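Xyloglucan-specific endo-beta-1,4-glucanase BoGH5A (Bacteroides ovatus, PDB 3ZMR) cuts the beta-1,4-glucan backbone of xyloglucans from within, with retention of anomeric configuration, releasing xyloglucan oligosaccharides. Local coordinates at residues Ala192-Val197 with Leu246-Tyr251; Asp253-Ala258 with His300-Ile305. All coordinates share one frame; numbering follows the deposited sequence.

Interaction 1 (Ala192-Val197 with Leu246-Tyr251); sequences AWMDKV and LRFRDY
Arg247 reaches from helix 227-248 across to Met194 and Asp195 near the start of helix 191-206, two helices of the layer around the TIM barrel. Its CG is anti to the backbone N (chi1 171°), and the chain bends at the next two torsions before the guanidinium meets Asp195 end-on. Both terminal nitrogens converge on one carboxylate oxygen. Arg247 NH1 gives the shorter bond, 2.8 Å to Asp195 OD1, and uses the anti lone pair of that oxygen. Arg247 NH2 follows at 3.1 Å from Asp195 OD1, also on the anti side but clearly tilted out of the carboxylate plane. Asp195 OD1 lies close to the guanidinium plane, yet the two flat groups are turned 46° against each other, so this salt bridge is not the coplanar, two-oxygen kind. Arg247 NH1 has a second salt bridge, to Glu198 OE1. Met194 CB sits over one guanidinium face, near its rim, 3.5 Å from Arg247 NH2. In one of its two modelled conformers, the methionine chain slides past the arginine in the opposite direction.

Phe248, next in sequence, brings its ring up to Val197 and also touches Leu255 and Phe257 of strand 255-258. Phe248 CZ meets Val197 CG1 at 4.1 Å, the two side chains crossing at about a right angle. In the same Met194 conformer, CE touches Phe248 CE2 obliquely. Within its own segment, Arg247 CG lies over a face of the Phe248 ring, toward its rim.

A type I turn from Phe248 to Tyr251 follows, closed by the hydrogen bond from Tyr251 N to Phe248 O at 3.2 Å. Tyr251 OH bonds Glu198 OE2. The buried side chains of Met194, Val197 and Phe248 thus pack beside a salt bridge whose acid, Asp195, is exposed to solvent, and the charge of Arg247 is probably balanced by two acids of the one facing helix.

Interaction 2 (Asp253-Ala258 with His300-Ile305); sequences DRLLFA and HYRHLI
Phe257 and Leu304 lie side by side, pointing the same way, with Phe257 CD2 4.1 Å from Leu304 CD2. The other sheet face carries Ala258 and Ile305, whose CB atoms are 3.9 Å apart. The side chains of Ile305 and Leu256 cross at about a right angle, Ile305 CD1 3.9 Å from Leu256 CD2. The parallel strands are joined here by the hydrogen bond from Ile305 N to Phe257 O, 2.9 Å.

Outward, with Arg302 CG anti to the backbone N and chi2 also extended (172°), CD comes over the middle of the Phe257 ring, a CH-pi contact 3.5 Å from the centroid. The guanidinium, 38° from the ring plane, sends Arg302 NH1 to Leu255 O at 3.0 Å in a nearly straight bond (166°), and Arg302 NE bonds Asn299 OD1. An alanine here would probably cost Leu255 O this donor and Phe257 the packing of CD on its face. At the polar edge, one water links Asp253 O, Leu255 O and His303 N, and another joins Asp253 OD2 to His303 NE2; Asp253 OD1 is salt-bridged to Arg111 and His303 ND1 hydrogen-bonded to Ser115.

These are neighbouring strands of the TIM barrel, joined by a beta-alpha-beta crossover through helix 275-293. That helix covers Phe257 and Leu304, whereas Ala258 and Ile305 meet Glu334 of strand 331-337.

Both contacts belong to the family 5 catalytic barrel and follow in series along the chain, interaction 1 closing before interaction 2 opens, with about 14 Å between their centres. Interaction 1 joins helices 191-206 and 227-248 of the outer layer; interaction 2 joins strands 255-258 and 304-307 of the eight-stranded barrel. The short connection after helix 227-248 leads straight into strand 255-258. The two contacts touch directly: Phe248 CD1 packs 3.7 Å from Leu255 CD2, and Tyr251 O probably accepts a hydrogen bond from Arg302 NH2 (2.8 Å). Helix layer and barrel wall are thereby tied together, and strand 255-258 leads on to substrate-binding Asn261 and the probable proton donor Glu262.

Interaction 1 (Ala192-Val197 with Leu246-Tyr251)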
loop_
_atom_site.group_PDB
_atom_site.type_symbol
_atom_site.label_atom_id
_atom_site.label_comp_id
_atom_site.label_asym_id
_atom_site.label_seq_id
_atom_site.Cartn_x
_atom_site.Cartn_y
_atom_site.Cartn_z
ATOM N N ALA A 192 -26.081 6.533 1.755
ATOM C CA ALA A 192 -26.683 5.289 1.278
ATOM C C ALA A 192 -25.648 4.339 0.646
ATOM O O ALA A 192 -25.752 3.113 0.756
ATOM C CB ALA A 192 -27.739 5.621 0.256
ATOM N N TRP A 193 -24.634 4.912 0.012
ATOM C CA TRP A 193 -23.541 4.103 -0.543
ATOM C C TRP A 193 -22.666 3.547 0.576
ATOM O O TRP A 193 -22.319 2.359 0.617
ATOM C CB TRP A 193 -22.683 4.940 -1.471
ATOM C CG TRP A 193 -21.547 4.178 -2.059
ATOM C CD1 TRP A 193 -20.220 4.404 -1.846
ATOM C CD2 TRP A 193 -21.610 3.044 -2.959
ATOM N NE1 TRP A 193 -19.460 3.489 -2.543
ATOM C CE2 TRP A 193 -20.275 2.663 -3.253
ATOM C CE3 TRP A 193 -22.655 2.338 -3.572
ATOM C CZ2 TRP A 193 -19.971 1.617 -4.114
ATOM C CZ3 TRP A 193 -22.356 1.307 -4.433
ATOM C CH2 TRP A 193 -21.035 0.947 -4.695
ATOM N N MET A 194 -22.314 4.407 1.527
ATOM C CA MET A 194 -21.524 3.971 2.691
ATOM C C MET A 194 -22.250 2.846 3.421
ATOM O O MET A 194 -21.631 1.887 3.913
ATOM C CB MET A 194 -21.285 5.134 3.655
ATOM C CG MET A 194 -20.446 6.251 3.080
ATOM S SD MET A 194 -18.819 5.703 2.536
ATOM C CE MET A 194 -18.140 4.978 4.017
ATOM N N ASP A 195 -23.576 2.939 3.499
ATOM C CA ASP A 195 -24.352 1.892 4.149
ATOM C C ASP A 195 -24.160 0.538 3.448
ATOM O O ASP A 195 -24.122 -0.505 4.082
ATOM C CB ASP A 195 -25.860 2.193 4.132
ATOM C CG ASP A 195 -26.278 3.396 4.988
ATOM O OD1 ASP A 195 -25.499 3.869 5.841
ATOM O OD2 ASP A 195 -27.445 3.837 4.810
ATOM N N LYS A 196 -24.146 0.551 2.112
ATOM C CA LYS A 196 -23.994 -0.697 1.330
ATOM C C LYS A 196 -22.607 -1.314 1.555
ATOM O O LYS A 196 -22.449 -2.499 1.758
ATOM C CB LYS A 196 -24.210 -0.426 -0.175
ATOM C CG LYS A 196 -25.667 -0.190 -0.552
ATOM C CD LYS A 196 -25.810 0.292 -1.980
ATOM C CE LYS A 196 -25.690 -0.837 -2.987
ATOM N NZ LYS A 196 -26.084 -0.318 -4.343
ATOM N N VAL A 197 -21.592 -0.462 1.487
ATOM C CA VAL A 197 -20.226 -0.902 1.766
ATOM C C VAL A 197 -20.146 -1.511 3.197
ATOM O O VAL A 197 -19.618 -2.610 3.428
ATOM C CB VAL A 197 -19.207 0.239 1.573
ATOM C CG1 VAL A 197 -17.807 -0.284 1.894
ATOM C CG2 VAL A 197 -19.270 0.801 0.148
ATOM N N LEU A 246 -14.154 7.558 9.733
ATOM C CA LEU A 246 -15.187 7.847 10.748
ATOM C C LEU A 246 -16.314 6.837 10.715
ATOM O O LEU A 246 -16.815 6.411 11.765
ATOM C CB LEU A 246 -15.715 9.275 10.608
ATOM C CG LEU A 246 -14.749 10.397 11.077
ATOM C CD1 LEU A 246 -15.269 11.774 10.709
ATOM C CD2 LEU A 246 -14.483 10.297 12.571
ATOM N N ARG A 247 -16.720 6.426 9.520
ATOM C CA ARG A 247 -17.820 5.441 9.443
ATOM C C ARG A 247 -17.417 4.107 10.110
ATOM O O ARG A 247 -18.232 3.472 10.783
ATOM C CB ARG A 247 -18.268 5.204 7.987
ATOM C CG ARG A 247 -19.240 4.041 7.808
ATOM C CD ARG A 247 -20.566 4.268 8.486
ATOM N NE ARG A 247 -21.412 5.202 7.757
ATOM C CZ ARG A 247 -22.528 4.873 7.081
ATOM N NH1 ARG A 247 -22.930 3.625 6.975
ATOM N NH2 ARG A 247 -23.224 5.832 6.479
ATOM N N PHE A 248 -16.162 3.684 9.878
ATOM C CA PHE A 248 -15.694 2.383 10.310
ATOM C C PHE A 248 -14.859 2.372 11.610
ATOM O O PHE A 248 -14.270 1.358 11.997
ATOM C CB PHE A 248 -14.932 1.712 9.164
ATOM C CG PHE A 248 -15.811 1.257 8.029
ATOM C CD1 PHE A 248 -16.531 0.069 8.133
ATOM C CD2 PHE A 248 -15.914 2.005 6.867
ATOM C CE1 PHE A 248 -17.348 -0.321 7.113
ATOM C CE2 PHE A 248 -16.739 1.617 5.834
ATOM C CZ PHE A 248 -17.441 0.448 5.946
ATOM N N ARG A 249 -14.866 3.502 12.322
ATOM C CA ARG A 249 -13.964 3.707 13.453
ATOM C C ARG A 249 -14.154 2.683 14.577
ATOM O O ARG A 249 -13.189 2.345 15.261
ATOM C CB ARG A 249 -14.178 5.137 14.017
ATOM C CG ARG A 249 -13.223 5.477 15.174
ATOM C CD ARG A 249 -13.149 6.954 15.461
ATOM N NE ARG A 249 -14.457 7.552 15.713
ATOM C CZ ARG A 249 -14.670 8.843 15.922
ATOM N NH1 ARG A 249 -13.679 9.735 15.877
ATOM N NH2 ARG A 249 -15.914 9.251 16.133
ATOM N N ASP A 250 -15.391 2.229 14.807
ATOM C CA ASP A 250 -15.673 1.342 15.957
ATOM C C ASP A 250 -15.512 -0.139 15.674
ATOM O O ASP A 250 -15.776 -0.948 16.543
ATOM C CB ASP A 250 -17.043 1.637 16.565
ATOM C CG ASP A 250 -17.148 3.040 17.146
ATOM O OD1 ASP A 250 -16.119 3.690 17.456
ATOM O OD2 ASP A 250 -18.292 3.508 17.317
ATOM N N TYR A 251 -15.068 -0.509 14.473
ATOM C CA TYR A 251 -14.806 -1.921 14.161
ATOM C C TYR A 251 -13.488 -2.392 14.764
ATOM O O TYR A 251 -12.540 -1.610 14.915
ATOM C CB TYR A 251 -14.843 -2.185 12.639
ATOM C CG TYR A 251 -16.267 -2.127 12.077
ATOM C CD1 TYR A 251 -16.868 -0.926 11.758
ATOM C CD2 TYR A 251 -17.030 -3.270 11.993
ATOM C CE1 TYR A 251 -18.185 -0.874 11.303
ATOM C CE2 TYR A 251 -18.319 -3.254 11.530
ATOM C CZ TYR A 251 -18.909 -2.058 11.195
ATOM O OH TYR A 251 -20.226 -2.105 10.751
#

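Interaction 2 (Asp253-Ala258 with His300-Ile305)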
loop_
_atom_site.group_PDB
_atom_site.type_symbol
_atom_site.label_atom_id
_atom_site.label_comp_id
_atom_site.label_asym_id
_atom_site.label_seq_id
_atom_site.Cartn_x
_atom_site.Cartn_y
_atom_site.Cartn_z
ATOM N N ASP A 253 -10.081 -5.157 15.259
ATOM C CA ASP A 253 -8.824 -5.248 14.511
ATOM C C ASP A 253 -8.846 -6.226 13.322
ATOM O O ASP A 253 -7.888 -6.360 12.583
ATOM C CB ASP A 253 -7.623 -5.522 15.424
ATOM C CG ASP A 253 -7.634 -6.904 16.062
ATOM O OD1 ASP A 253 -8.473 -7.765 15.689
ATOM O OD2 ASP A 253 -6.765 -7.151 16.938
ATOM N N ARG A 254 -9.974 -6.898 13.142
ATOM C CA ARG A 254 -10.156 -7.744 11.982
ATOM C C ARG A 254 -10.421 -6.899 10.735
ATOM O O ARG A 254 -10.362 -7.422 9.625
ATOM C CB ARG A 254 -11.255 -8.792 12.224
ATOM C CG ARG A 254 -10.928 -9.843 13.305
ATOM C CD ARG A 254 -12.198 -10.606 13.744
ATOM N NE ARG A 254 -13.268 -9.636 14.014
ATOM C CZ ARG A 254 -14.582 -9.838 13.884
ATOM N NH1 ARG A 254 -15.061 -11.011 13.495
ATOM N NH2 ARG A 254 -15.428 -8.846 14.142
ATOM N N LEU A 255 -10.745 -5.614 10.902
ATOM C CA LEU A 255 -10.920 -4.683 9.782
ATOM C C LEU A 255 -9.677 -3.834 9.600
ATOM O O LEU A 255 -9.255 -3.124 10.533
ATOM C CB LEU A 255 -12.127 -3.777 9.931
ATOM C CG LEU A 255 -12.413 -2.759 8.821
ATOM C CD1 LEU A 255 -12.713 -3.451 7.486
ATOM C CD2 LEU A 255 -13.561 -1.851 9.181
ATOM N N LEU A 256 -9.085 -3.932 8.421
ATOM C CA LEU A 256 -7.905 -3.165 8.004
ATOM C C LEU A 256 -8.276 -2.215 6.882
ATOM O O LEU A 256 -9.200 -2.501 6.088
ATOM C CB LEU A 256 -6.776 -4.097 7.528
ATOM C CG LEU A 256 -6.138 -5.083 8.540
ATOM C CD1 LEU A 256 -6.944 -6.356 8.683
ATOM C CD2 LEU A 256 -4.712 -5.431 8.113
ATOM N N PHE A 257 -7.583 -1.073 6.844
ATOM C CA PHE A 257 -7.745 -0.102 5.765
ATOM C C PHE A 257 -6.508 -0.087 4.883
ATOM O O PHE A 257 -5.390 -0.122 5.387
ATOM C CB PHE A 257 -7.956 1.334 6.269
ATOM C CG PHE A 257 -9.102 1.555 7.233
ATOM C CD1 PHE A 257 -10.257 0.775 7.277
ATOM C CD2 PHE A 257 -9.035 2.663 8.069
ATOM C CE1 PHE A 257 -11.257 1.074 8.168
ATOM C CE2 PHE A 257 -10.050 2.963 8.938
ATOM C CZ PHE A 257 -11.155 2.165 9.006
ATOM N N ALA A 258 -6.727 -0.018 3.572
ATOM C CA ALA A 258 -5.635 0.115 2.589
ATOM C C ALA A 258 -5.824 1.413 1.806
ATOM O O ALA A 258 -6.852 1.600 1.175
ATOM C CB ALA A 258 -5.607 -1.070 1.627
ATOM N N HIS A 300 -6.793 4.680 16.097
ATOM C CA HIS A 300 -5.440 4.912 16.617
ATOM C C HIS A 300 -4.575 3.659 16.496
ATOM O O HIS A 300 -3.396 3.753 16.207
ATOM C CB HIS A 300 -5.530 5.353 18.083
ATOM C CG HIS A 300 -4.206 5.656 18.723
ATOM N ND1 HIS A 300 -3.570 6.854 18.535
ATOM C CD2 HIS A 300 -3.388 4.915 19.510
ATOM C CE1 HIS A 300 -2.439 6.869 19.222
ATOM N NE2 HIS A 300 -2.299 5.702 19.814
ATOM N N TYR A 301 -5.208 2.497 16.669
ATOM C CA TYR A 301 -4.540 1.204 16.749
ATOM C C TYR A 301 -4.707 0.305 15.518
ATOM O O TYR A 301 -4.071 -0.757 15.439
ATOM C CB TYR A 301 -5.085 0.432 17.949
ATOM C CG TYR A 301 -4.771 1.054 19.294
ATOM C CD1 TYR A 301 -3.465 1.024 19.820
ATOM C CD2 TYR A 301 -5.758 1.666 20.056
ATOM C CE1 TYR A 301 -3.155 1.551 21.067
ATOM C CE2 TYR A 301 -5.451 2.200 21.299
ATOM C CZ TYR A 301 -4.154 2.146 21.773
ATOM O OH TYR A 301 -3.873 2.676 23.005
ATOM N N ARG A 302 -5.592 0.688 14.596
ATOM C CA ARG A 302 -5.950 -0.196 13.494
ATOM C C ARG A 302 -4.738 -0.502 12.649
ATOM O O ARG A 302 -3.873 0.352 12.433
ATOM C CB ARG A 302 -7.040 0.463 12.667
ATOM C CG ARG A 302 -7.635 -0.413 11.591
ATOM C CD ARG A 302 -8.887 0.157 10.866
ATOM N NE ARG A 302 -9.869 0.662 11.814
ATOM C CZ ARG A 302 -10.601 -0.089 12.642
ATOM N NH1 ARG A 302 -10.582 -1.435 12.611
ATOM N NH2 ARG A 302 -11.357 0.505 13.562
ATOM N N HIS A 303 -4.693 -1.699 12.108
ATOM C CA HIS A 303 -3.619 -2.050 11.181
ATOM C C HIS A 303 -3.940 -1.468 9.831
ATOM O O HIS A 303 -5.037 -1.644 9.292
ATOM C CB HIS A 303 -3.485 -3.565 11.079
ATOM C CG HIS A 303 -3.117 -4.213 12.389
ATOM N ND1 HIS A 303 -1.839 -4.655 12.691
ATOM C CD2 HIS A 303 -3.877 -4.483 13.475
ATOM C CE1 HIS A 303 -1.846 -5.186 13.900
ATOM N NE2 HIS A 303 -3.065 -5.073 14.400
ATOM N N LEU A 304 -2.986 -0.703 9.320
ATOM C CA LEU A 304 -3.120 0.022 8.049
ATOM C C LEU A 304 -2.174 -0.561 7.007
ATOM O O LEU A 304 -1.080 -1.015 7.324
ATOM C CB LEU A 304 -2.859 1.519 8.243
ATOM C CG LEU A 304 -3.685 2.235 9.322
ATOM C CD1 LEU A 304 -3.332 3.707 9.352
ATOM C CD2 LEU A 304 -5.178 2.039 9.150
ATOM N N ILE A 305 -2.581 -0.452 5.745
ATOM C CA ILE A 305 -1.868 -1.058 4.644
ATOM C C ILE A 305 -1.560 0.037 3.619
ATOM O O ILE A 305 -2.482 0.708 3.120
ATOM C CB ILE A 305 -2.687 -2.156 3.965
ATOM C CG1 ILE A 305 -3.137 -3.221 4.943
ATOM C CG2 ILE A 305 -1.906 -2.768 2.808
ATOM C CD1 ILE A 305 -4.302 -4.036 4.444
HETATM O O HOH W 1 -6.892 -3.740 12.063
HETATM O O HOH W 2 -4.446 -5.662 16.806
#